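Local coordinates for protein Phospholipase/Carboxylesterase (Haliangium ochraceum, PDB 4Q82) that probably hydrolyses ester bonds as an alpha/beta-hydrolase of the phospholipase/carboxylesterase type, its natural substrate not being established, at residues E69-P73 / W117-P122; A138-R142 / N173-H178; A185-A191 / P209-H214. All blocks are in the same frame, centred on the assembly; numbering follows the deposited sequence.

Contact 1: residues E69-P73 / W117-P122; sequences EYLPP and WSNERP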
loop_
_atom_site.group_PDB
_atom_site.type_symbol
_atom_site.label_atom_id
_atom_site.label_comp_id
_atom_site.label_asym_id
_atom_site.label_seq_id
_atom_site.Cartn_x
_atom_site.Cartn_y
_atom_site.Cartn_z
ATOM N N GLU A 69 -12.175 -0.621 6.496
ATOM C CA GLU A 69 -12.641 -1.328 5.310
ATOM C C GLU A 69 -13.362 -0.363 4.392
ATOM O O GLU A 69 -14.352 0.257 4.789
ATOM C CB GLU A 69 -13.564 -2.478 5.717
ATOM C CG GLU A 69 -14.318 -3.130 4.598
ATOM C CD GLU A 69 -15.544 -3.847 5.134
ATOM O OE1 GLU A 69 -15.408 -4.962 5.703
ATOM O OE2 GLU A 69 -16.641 -3.265 5.013
ATOM N N TYR A 70 -12.838 -0.205 3.181
ATOM C CA TYR A 70 -13.532 0.544 2.137
ATOM C C TYR A 70 -13.951 -0.397 1.009
ATOM O O TYR A 70 -13.114 -1.109 0.444
ATOM C CB TYR A 70 -12.666 1.682 1.547
ATOM C CG TYR A 70 -13.369 2.284 0.339
ATOM C CD1 TYR A 70 -14.517 3.061 0.501
ATOM C CD2 TYR A 70 -12.925 2.031 -0.957
ATOM C CE1 TYR A 70 -15.180 3.617 -0.600
ATOM C CE2 TYR A 70 -13.602 2.568 -2.076
ATOM C CZ TYR A 70 -14.720 3.359 -1.876
ATOM O OH TYR A 70 -15.387 3.888 -2.956
ATOM N N LEU A 71 -15.242 -0.390 0.678
ATOM C CA LEU A 71 -15.759 -1.188 -0.429
ATOM C C LEU A 71 -16.136 -0.267 -1.583
ATOM O O LEU A 71 -16.732 0.794 -1.379
ATOM C CB LEU A 71 -16.965 -2.025 0.014
ATOM C CG LEU A 71 -16.728 -2.947 1.210
ATOM C CD1 LEU A 71 -18.040 -3.605 1.613
ATOM C CD2 LEU A 71 -15.668 -3.986 0.913
ATOM N N PRO A 72 -15.738 -0.648 -2.804
ATOM C CA PRO A 72 -15.999 0.158 -3.992
ATOM C C PRO A 72 -17.461 0.016 -4.408
ATOM O O PRO A 72 -18.128 -0.912 -3.966
ATOM C CB PRO A 72 -15.072 -0.456 -5.043
ATOM C CG PRO A 72 -15.025 -1.899 -4.657
ATOM C CD PRO A 72 -15.004 -1.885 -3.131
ATOM N N PRO A 73 -17.946 0.925 -5.252
ATOM C CA PRO A 73 -19.355 0.903 -5.662
ATOM C C PRO A 73 -19.859 -0.445 -6.179
ATOM O O PRO A 73 -20.967 -0.858 -5.820
ATOM C CB PRO A 73 -19.395 1.954 -6.765
ATOM C CG PRO A 73 -18.396 2.967 -6.298
ATOM C CD PRO A 73 -17.274 2.162 -5.675
ATOM N N TRP A 117 -12.045 10.425 -2.539
ATOM C CA TRP A 117 -11.603 9.213 -3.236
ATOM C C TRP A 117 -12.603 8.882 -4.343
ATOM O O TRP A 117 -13.732 8.479 -4.057
ATOM C CB TRP A 117 -11.487 8.070 -2.222
ATOM C CG TRP A 117 -10.976 6.755 -2.744
ATOM C CD1 TRP A 117 -11.731 5.700 -3.222
ATOM C CD2 TRP A 117 -9.608 6.330 -2.794
ATOM N NE1 TRP A 117 -10.898 4.649 -3.554
ATOM C CE2 TRP A 117 -9.596 5.018 -3.313
ATOM C CE3 TRP A 117 -8.383 6.939 -2.445
ATOM C CZ2 TRP A 117 -8.412 4.303 -3.498
ATOM C CZ3 TRP A 117 -7.205 6.227 -2.631
ATOM C CH2 TRP A 117 -7.229 4.915 -3.150
ATOM N N SER A 118 -12.212 9.084 -5.600
ATOM C CA SER A 118 -13.150 8.908 -6.716
ATOM C C SER A 118 -13.900 7.571 -6.702
ATOM O O SER A 118 -13.307 6.525 -6.478
ATOM C CB SER A 118 -12.412 9.041 -8.050
ATOM O OG SER A 118 -13.284 8.715 -9.109
ATOM N N ASN A 119 -15.210 7.624 -6.961
ATOM C CA ASN A 119 -16.023 6.431 -7.120
ATOM C C ASN A 119 -15.625 5.574 -8.326
ATOM O O ASN A 119 -15.995 4.401 -8.396
ATOM C CB ASN A 119 -17.513 6.818 -7.223
ATOM C CG ASN A 119 -18.109 7.163 -5.865
ATOM O OD1 ASN A 119 -17.455 6.975 -4.822
ATOM N ND2 ASN A 119 -19.363 7.630 -5.860
ATOM N N GLU A 120 -14.847 6.108 -9.231
ATOM C CA GLU A 120 -14.344 5.339 -10.340
ATOM C C GLU A 120 -13.284 4.306 -9.939
ATOM O O GLU A 120 -13.026 3.385 -10.620
ATOM C CB GLU A 120 -13.815 6.266 -11.411
ATOM C CG GLU A 120 -14.875 7.254 -11.910
ATOM C CD GLU A 120 -16.211 6.585 -12.196
ATOM O OE1 GLU A 120 -16.226 5.733 -13.109
ATOM O OE2 GLU A 120 -17.248 6.884 -11.533
ATOM N N ARG A 121 -12.689 4.520 -8.797
ATOM C CA ARG A 121 -11.658 3.598 -8.333
ATOM C C ARG A 121 -12.254 2.269 -7.880
ATOM O O ARG A 121 -13.124 2.241 -6.999
ATOM C CB ARG A 121 -10.845 4.251 -7.218
ATOM C CG ARG A 121 -10.048 5.430 -7.798
ATOM C CD ARG A 121 -9.294 6.252 -6.717
ATOM N NE ARG A 121 -8.686 7.421 -7.361
ATOM C CZ ARG A 121 -8.146 8.435 -6.680
ATOM N NH1 ARG A 121 -8.170 8.417 -5.349
ATOM N NH2 ARG A 121 -7.607 9.466 -7.324
ATOM N N PRO A 122 -11.799 1.168 -8.496
ATOM C CA PRO A 122 -12.487 -0.124 -8.326
ATOM C C PRO A 122 -11.985 -0.979 -7.164
ATOM O O PRO A 122 -12.523 -2.085 -6.983
ATOM C CB PRO A 122 -12.204 -0.832 -9.649
ATOM C CG PRO A 122 -10.827 -0.341 -10.013
ATOM C CD PRO A 122 -10.830 1.130 -9.607
HETATM O O HOH W 1 -14.076 4.081 -5.288
#

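Contact 2: residues A138-R142 / N173-H178; sequences ADEIR and NYLRAH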
loop_
_atom_site.group_PDB
_atom_site.type_symbol
_atom_site.label_atom_id
_atom_site.label_comp_id
_atom_site.label_asym_id
_atom_site.label_seq_id
_atom_site.Cartn_x
_atom_site.Cartn_y
_atom_site.Cartn_z
ATOM N N ALA A 138 7.259 -8.345 8.345
ATOM C CA ALA A 138 6.999 -9.100 7.116
ATOM C C ALA A 138 5.853 -10.092 7.290
ATOM O O ALA A 138 4.978 -10.193 6.436
ATOM C CB ALA A 138 8.253 -9.830 6.672
ATOM N N ASP A 139 5.858 -10.807 8.406
ATOM C CA ASP A 139 4.857 -11.838 8.652
ATOM C C ASP A 139 3.503 -11.231 9.009
ATOM O O ASP A 139 2.467 -11.792 8.683
ATOM C CB ASP A 139 5.316 -12.788 9.758
ATOM C CG ASP A 139 6.422 -13.731 9.297
ATOM O OD1 ASP A 139 6.771 -13.742 8.094
ATOM O OD2 ASP A 139 6.942 -14.472 10.142
ATOM N N GLU A 140 3.507 -10.089 9.683
ATOM C CA GLU A 140 2.252 -9.388 9.962
ATOM C C GLU A 140 1.550 -9.001 8.656
ATOM O O GLU A 140 0.330 -9.176 8.489
ATOM C CB GLU A 140 2.541 -8.162 10.830
ATOM C CG GLU A 140 1.353 -7.244 11.140
ATOM C CD GLU A 140 1.779 -6.039 11.995
ATOM O OE1 GLU A 140 2.985 -5.931 12.345
ATOM O OE2 GLU A 140 0.918 -5.203 12.324
ATOM N N ILE A 141 2.336 -8.507 7.706
ATOM C CA ILE A 141 1.792 -8.097 6.421
ATOM C C ILE A 141 1.334 -9.320 5.622
ATOM O O ILE A 141 0.263 -9.295 5.007
ATOM C CB ILE A 141 2.832 -7.262 5.633
ATOM C CG1 ILE A 141 3.096 -5.947 6.386
ATOM C CG2 ILE A 141 2.346 -6.958 4.228
ATOM C CD1 ILE A 141 4.164 -5.087 5.746
ATOM N N ARG A 142 2.131 -10.394 5.643
ATOM C CA ARG A 142 1.717 -11.651 5.003
ATOM C C ARG A 142 0.379 -12.145 5.557
ATOM O O ARG A 142 -0.537 -12.504 4.796
ATOM C CB ARG A 142 2.773 -12.755 5.197
ATOM C CG ARG A 142 2.310 -14.103 4.623
ATOM C CD ARG A 142 2.945 -15.296 5.290
ATOM N NE ARG A 142 2.778 -15.297 6.742
ATOM C CZ ARG A 142 3.570 -15.973 7.569
ATOM N NH1 ARG A 142 4.560 -16.702 7.071
ATOM N NH2 ARG A 142 3.371 -15.933 8.885
ATOM N N ASN A 173 10.241 -5.123 3.563
ATOM C CA ASN A 173 10.715 -6.296 4.301
ATOM C C ASN A 173 9.838 -7.512 4.026
ATOM O O ASN A 173 10.308 -8.660 4.041
ATOM C CB ASN A 173 10.751 -5.998 5.788
ATOM C CG ASN A 173 11.996 -5.241 6.172
ATOM O OD1 ASN A 173 13.045 -5.392 5.523
ATOM N ND2 ASN A 173 11.906 -4.434 7.225
ATOM N N TYR A 174 8.560 -7.244 3.784
ATOM C CA TYR A 174 7.627 -8.303 3.401
ATOM C C TYR A 174 8.081 -8.958 2.097
ATOM O O TYR A 174 8.100 -10.192 1.973
ATOM C CB TYR A 174 6.208 -7.746 3.253
ATOM C CG TYR A 174 5.306 -8.631 2.420
ATOM C CD1 TYR A 174 4.739 -9.795 2.961
ATOM C CD2 TYR A 174 5.022 -8.311 1.086
ATOM C CE1 TYR A 174 3.926 -10.629 2.194
ATOM C CE2 TYR A 174 4.197 -9.152 0.303
ATOM C CZ TYR A 174 3.655 -10.294 0.867
ATOM O OH TYR A 174 2.841 -11.116 0.104
ATOM N N LEU A 175 8.451 -8.120 1.127
ATOM C CA LEU A 175 8.945 -8.629 -0.145
ATOM C C LEU A 175 10.268 -9.372 0.038
ATOM O O LEU A 175 10.513 -10.388 -0.602
ATOM C CB LEU A 175 9.097 -7.488 -1.159
ATOM C CG LEU A 175 7.794 -6.900 -1.690
ATOM C CD1 LEU A 175 8.091 -5.669 -2.553
ATOM C CD2 LEU A 175 7.020 -7.951 -2.485
ATOM N N ARG A 176 11.117 -8.886 0.929
ATOM C CA ARG A 176 12.381 -9.576 1.157
ATOM C C ARG A 176 12.154 -10.988 1.695
ATOM O O ARG A 176 12.831 -11.954 1.290
ATOM C CB ARG A 176 13.262 -8.793 2.126
ATOM C CG ARG A 176 14.579 -9.501 2.351
ATOM C CD ARG A 176 15.434 -8.850 3.416
ATOM N NE ARG A 176 16.699 -9.578 3.524
ATOM C CZ ARG A 176 17.607 -9.368 4.471
ATOM N NH1 ARG A 176 17.387 -8.453 5.404
ATOM N NH2 ARG A 176 18.726 -10.077 4.482
ATOM N N ALA A 177 11.193 -11.117 2.603
ATOM C CA ALA A 177 10.958 -12.401 3.257
ATOM C C ALA A 177 10.165 -13.350 2.381
ATOM O O ALA A 177 10.383 -14.558 2.420
ATOM C CB ALA A 177 10.232 -12.201 4.583
ATOM N N HIS A 178 9.233 -12.798 1.608
ATOM C CA HIS A 178 8.199 -13.606 0.962
ATOM C C HIS A 178 8.121 -13.459 -0.558
ATOM O O HIS A 178 7.097 -13.803 -1.153
ATOM C CB HIS A 178 6.838 -13.271 1.583
ATOM C CG HIS A 178 6.768 -13.583 3.043
ATOM N ND1 HIS A 178 6.946 -14.862 3.531
ATOM C CD2 HIS A 178 6.558 -12.795 4.123
ATOM C CE1 HIS A 178 6.849 -14.847 4.848
ATOM N NE2 HIS A 178 6.616 -13.604 5.233
#

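Contact 3: residues A185-A191 / P209-H214; sequences AAAVLIA and PIWGFH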
loop_
_atom_site.group_PDB
_atom_site.type_symbol
_atom_site.label_atom_id
_atom_site.label_comp_id
_atom_site.label_asym_id
_atom_site.label_seq_id
_atom_site.Cartn_x
_atom_site.Cartn_y
_atom_site.Cartn_z
ATOM N N ALA A 185 0.396 -8.367 -7.093
ATOM C CA ALA A 185 0.581 -7.983 -8.483
ATOM C C ALA A 185 1.474 -6.761 -8.662
ATOM O O ALA A 185 2.054 -6.583 -9.727
ATOM C CB ALA A 185 -0.777 -7.708 -9.134
ATOM N N ALA A 186 1.543 -5.899 -7.648
ATOM C CA ALA A 186 2.356 -4.662 -7.722
ATOM C C ALA A 186 2.390 -3.968 -6.373
ATOM O O ALA A 186 1.528 -4.218 -5.525
ATOM C CB ALA A 186 1.815 -3.691 -8.775
ATOM N N ALA A 187 3.367 -3.072 -6.199
ATOM C CA ALA A 187 3.471 -2.264 -4.984
ATOM C C ALA A 187 3.811 -0.814 -5.290
ATOM O O ALA A 187 4.559 -0.514 -6.223
ATOM C CB ALA A 187 4.551 -2.856 -4.015
ATOM N N VAL A 188 3.291 0.086 -4.453
ATOM C CA VAL A 188 3.639 1.497 -4.503
ATOM C C VAL A 188 4.173 1.825 -3.122
ATOM O O VAL A 188 3.438 1.775 -2.146
ATOM C CB VAL A 188 2.427 2.390 -4.838
ATOM C CG1 VAL A 188 2.764 3.867 -4.601
ATOM C CG2 VAL A 188 1.987 2.189 -6.317
ATOM N N LEU A 189 5.464 2.113 -3.039
ATOM C CA LEU A 189 6.143 2.179 -1.743
ATOM C C LEU A 189 6.751 3.554 -1.590
ATOM O O LEU A 189 7.638 3.935 -2.365
ATOM C CB LEU A 189 7.222 1.098 -1.642
ATOM C CG LEU A 189 6.652 -0.309 -1.851
ATOM C CD1 LEU A 189 7.771 -1.371 -1.758
ATOM C CD2 LEU A 189 5.549 -0.567 -0.831
ATOM N N ILE A 190 6.287 4.300 -0.597
ATOM C CA ILE A 190 6.675 5.706 -0.478
ATOM C C ILE A 190 7.505 5.953 0.782
ATOM O O ILE A 190 7.038 5.637 1.889
ATOM C CB ILE A 190 5.411 6.594 -0.417
ATOM C CG1 ILE A 190 4.560 6.391 -1.685
ATOM C CG2 ILE A 190 5.771 8.104 -0.249
ATOM C CD1 ILE A 190 3.078 6.743 -1.431
ATOM N N ALA A 191 8.692 6.543 0.607
ATOM C CA ALA A 191 9.552 7.007 1.725
ATOM C C ALA A 191 9.955 5.844 2.638
ATOM O O ALA A 191 9.995 5.994 3.879
ATOM C CB ALA A 191 8.852 8.107 2.535
ATOM N N PRO A 209 6.388 -5.792 -9.922
ATOM C CA PRO A 209 6.356 -4.394 -10.363
ATOM C C PRO A 209 6.307 -3.472 -9.157
ATOM O O PRO A 209 5.451 -3.672 -8.285
ATOM C CB PRO A 209 5.057 -4.292 -11.191
ATOM C CG PRO A 209 4.603 -5.706 -11.420
ATOM C CD PRO A 209 5.161 -6.526 -10.281
ATOM N N ILE A 210 7.229 -2.514 -9.084
ATOM C CA ILE A 210 7.267 -1.578 -7.970
ATOM C C ILE A 210 7.422 -0.134 -8.467
ATOM O O ILE A 210 8.198 0.141 -9.395
ATOM C CB ILE A 210 8.427 -1.904 -6.985
ATOM C CG1 ILE A 210 8.345 -3.366 -6.528
ATOM C CG2 ILE A 210 8.369 -0.913 -5.787
ATOM C CD1 ILE A 210 9.550 -3.830 -5.661
ATOM N N TRP A 211 6.655 0.776 -7.872
ATOM C CA TRP A 211 6.864 2.203 -8.083
ATOM C C TRP A 211 7.261 2.797 -6.740
ATOM O O TRP A 211 6.462 2.825 -5.792
ATOM C CB TRP A 211 5.601 2.866 -8.633
ATOM C CG TRP A 211 5.784 4.270 -9.152
ATOM C CD1 TRP A 211 6.845 5.105 -8.940
ATOM C CD2 TRP A 211 4.854 4.986 -9.969
ATOM N NE1 TRP A 211 6.620 6.320 -9.588
ATOM C CE2 TRP A 211 5.408 6.253 -10.235
ATOM C CE3 TRP A 211 3.599 4.666 -10.513
ATOM C CZ2 TRP A 211 4.749 7.212 -11.022
ATOM C CZ3 TRP A 211 2.936 5.614 -11.290
ATOM C CH2 TRP A 211 3.515 6.874 -11.542
ATOM N N GLY A 212 8.513 3.242 -6.643
ATOM C CA GLY A 212 9.019 3.814 -5.405
ATOM C C GLY A 212 9.040 5.331 -5.502
ATOM O O GLY A 212 9.344 5.894 -6.573
ATOM N N PHE A 213 8.704 5.984 -4.392
ATOM C CA PHE A 213 8.624 7.461 -4.295
ATOM C C PHE A 213 9.440 7.934 -3.116
ATOM O O PHE A 213 9.369 7.307 -2.047
ATOM C CB PHE A 213 7.191 7.951 -4.049
ATOM C CG PHE A 213 6.277 7.808 -5.219
ATOM C CD1 PHE A 213 5.707 6.577 -5.531
ATOM C CD2 PHE A 213 5.974 8.918 -5.992
ATOM C CE1 PHE A 213 4.834 6.436 -6.632
ATOM C CE2 PHE A 213 5.101 8.804 -7.114
ATOM C CZ PHE A 213 4.531 7.566 -7.419
ATOM N N HIS A 214 10.149 9.067 -3.247
ATOM C CA HIS A 214 10.879 9.571 -2.067
ATOM C C HIS A 214 11.149 11.062 -2.283
ATOM O O HIS A 214 11.364 11.483 -3.422
ATOM C CB HIS A 214 12.203 8.818 -1.862
ATOM C CG HIS A 214 12.530 8.513 -0.415
ATOM N ND1 HIS A 214 12.635 7.217 0.042
ATOM C CD2 HIS A 214 12.779 9.313 0.660
ATOM C CE1 HIS A 214 12.926 7.223 1.336
ATOM N NE2 HIS A 214 13.022 8.481 1.736
#

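Contact 1: residues E69-P73 / W117-P122
Tyr70 meets the indole of Trp117 obliquely, the CE2 corner of its ring against the NE1-CD1 bond of the pyrrole part: CE2 of Tyr70 lies 3.7 Å from NE1 of Trp117, and the ring planes stand at 73°. With CG anti to the backbone N (chi1 172°), the Tyr70 ring leaves the end of strand 67-70 toward the segment 117-122. No direct hydrogen bond joins the two segments. A water fills that role: it lies 2.7 Å from Tyr70 OH, and it is also within hydrogen-bonding distance of the carbonyl oxygens of Ser118 and Arg121. The proline rings pack on backbone carbonyls, Pro72 CG lying 3.4 Å from Pro122 O and Pro73 CG 3.5 Å from Asn119 O, and Pro73 CG also lies 4.1 Å from Asn119 CB. Behind this first layer, a type I turn from Ser118 to Arg121 presents the two carbonyls. It is closed by Arg121 N to Ser118 O and tightened by an ST turn, in which Glu120 N donates to Ser118 OG at 3.0 Å. The extended side chain of Arg121 runs across the indole of Trp117, its CD 3.6 Å above the plane and over the ring centre. Arg52 bonds to both Tyr70 OH and Asn119 OD1, tying the phenol and the amide to the N-terminal part of the chain. A phenylalanine at Tyr70 would probably keep the ring against Trp117 but leave the water and Arg52 each short of one partner. Helix 107-113 touches both aromatic rings through Ile112, while Tyr269 meets Trp117 edge-to-face. The arrangement joins the exit of one sheet strand to the turn leading into its antiparallel neighbour, strand 124-128, near one side of the mixed sheet of an alpha/beta-hydrolase-like fold.

Contact 2: residues A138-R142 / N173-H178
The side chains of His178 and Asp139 run at about a right angle to each other, while the planes of ring and carboxylate are only 37° apart, and the imidazole directs its NE2-H at Asp139 OD1, 2.9 Å from His178 NE2. The oxygen lies almost in the ring plane and is approached nearly along its C-O axis, although the N-H bends to 146°. Arg142 comes over one face of the same imidazole: its CD stands 4.2 Å from the His178 ring centroid, a CH-pi contact. The arginine chain, bent at chi3, leaves the guanidinium on the Asp139 side, where OD1 lies above its plane in a long, purely electrostatic pairing. The nearby carboxylate might favour a protonated His178, while the arginine would oppose it. Ala177 CB lies over the opposite face of the imidazole.

The segments 138-142 and 173-178, from helices 138-151 and 167-178, cross at -87°, their axes 8.5 Å apart at closest. Ala138 acts as a knob in the hole formed by Asn173, Tyr174, Ala177 and His178, and a methyl side chain lets the backbones close to 3.9 Å between Ala138 CA and Tyr174 CA. Both helices follow strands of the central sheet and pack beside it, as expected of an alpha/beta-hydrolase-like fold.

Deeper in, the Tyr174 ring is turned so that Ile141 CG2 sits over one face, 4.2 Å from the centroid, while Ala138 O and Arg142 CB lie at its edge. Tyr174 reaches this position with CG anti to its N, and its hydroxyl bonds Thr182. Leu161 of strand 158-163 touches both Ile141 and Tyr174.

Contact 3: residues A185-A191 / P209-H214
Phe213 holds CG anti to its carbonyl carbon (chi1 -71°), which swings the ring back along the strand, beside Ile190 and Val188. Ile190 CG1, also anti to its carbonyl carbon, lies 3.9 Å from Phe213 CB, and Val188 CG1 meets the ring near CE1; both approach it obliquely. Phe213 CZ also reaches over one face of Trp211, whose indole N-H bonds Thr246. On the face with Ala187, Leu189 CD1 packs against Ile210 CG2 at 4.1 Å, and Trp172 of helix 167-178 touches both side chains.

Five backbone hydrogen bonds join the strands in parallel register. Each of Pro209, Trp211 and Phe213 gives its carbonyl to an alanine or leucine N-H, and Trp211 and Phe213 donate in return to Ala187 and Leu189. The shortest, Ala191 N to Phe213 O, is 2.8 Å.

At the C-terminal end the imidazole of His214 turns beneath the backbone at the end of the adjacent strand, with Ala191 CA over one face, 3.6 Å from the ring centroid. Its two nitrogens are bonded to Thr226 OG1 and Val221 O, which fixes the ring's rotation. Ala191 itself has positive phi (61°), where the chain departs from the strand. Strand 186-190, helix 195-201 and strand 210-215 form a beta-alpha-beta crossover, the repeating unit of parallel alpha/beta sheets, here consistent with an alpha/beta-hydrolase-like fold.

In the fold
From the N terminus, the chain closes contact 1 first, bringing the loop after helix 107-113 back to the exit of strand 67-70. Contact 2 follows, pairing helices 138-151 and 167-178 across the intervening strands 154-155 and 158-163, and contact 3 closes last around helix 195-201. The three are in series, so none nests in or crosses another. Contacts 1 and 2 lie on opposite sides of the chain's centre, their centres 26 Å apart. Contacts 1 and 3 reach different parts of the same sheet without touching. Contacts 2 and 3 do meet, where Leu175 CD1 packs 3.9 Å from Ile210 CD1, joining the helix layer to the sheet.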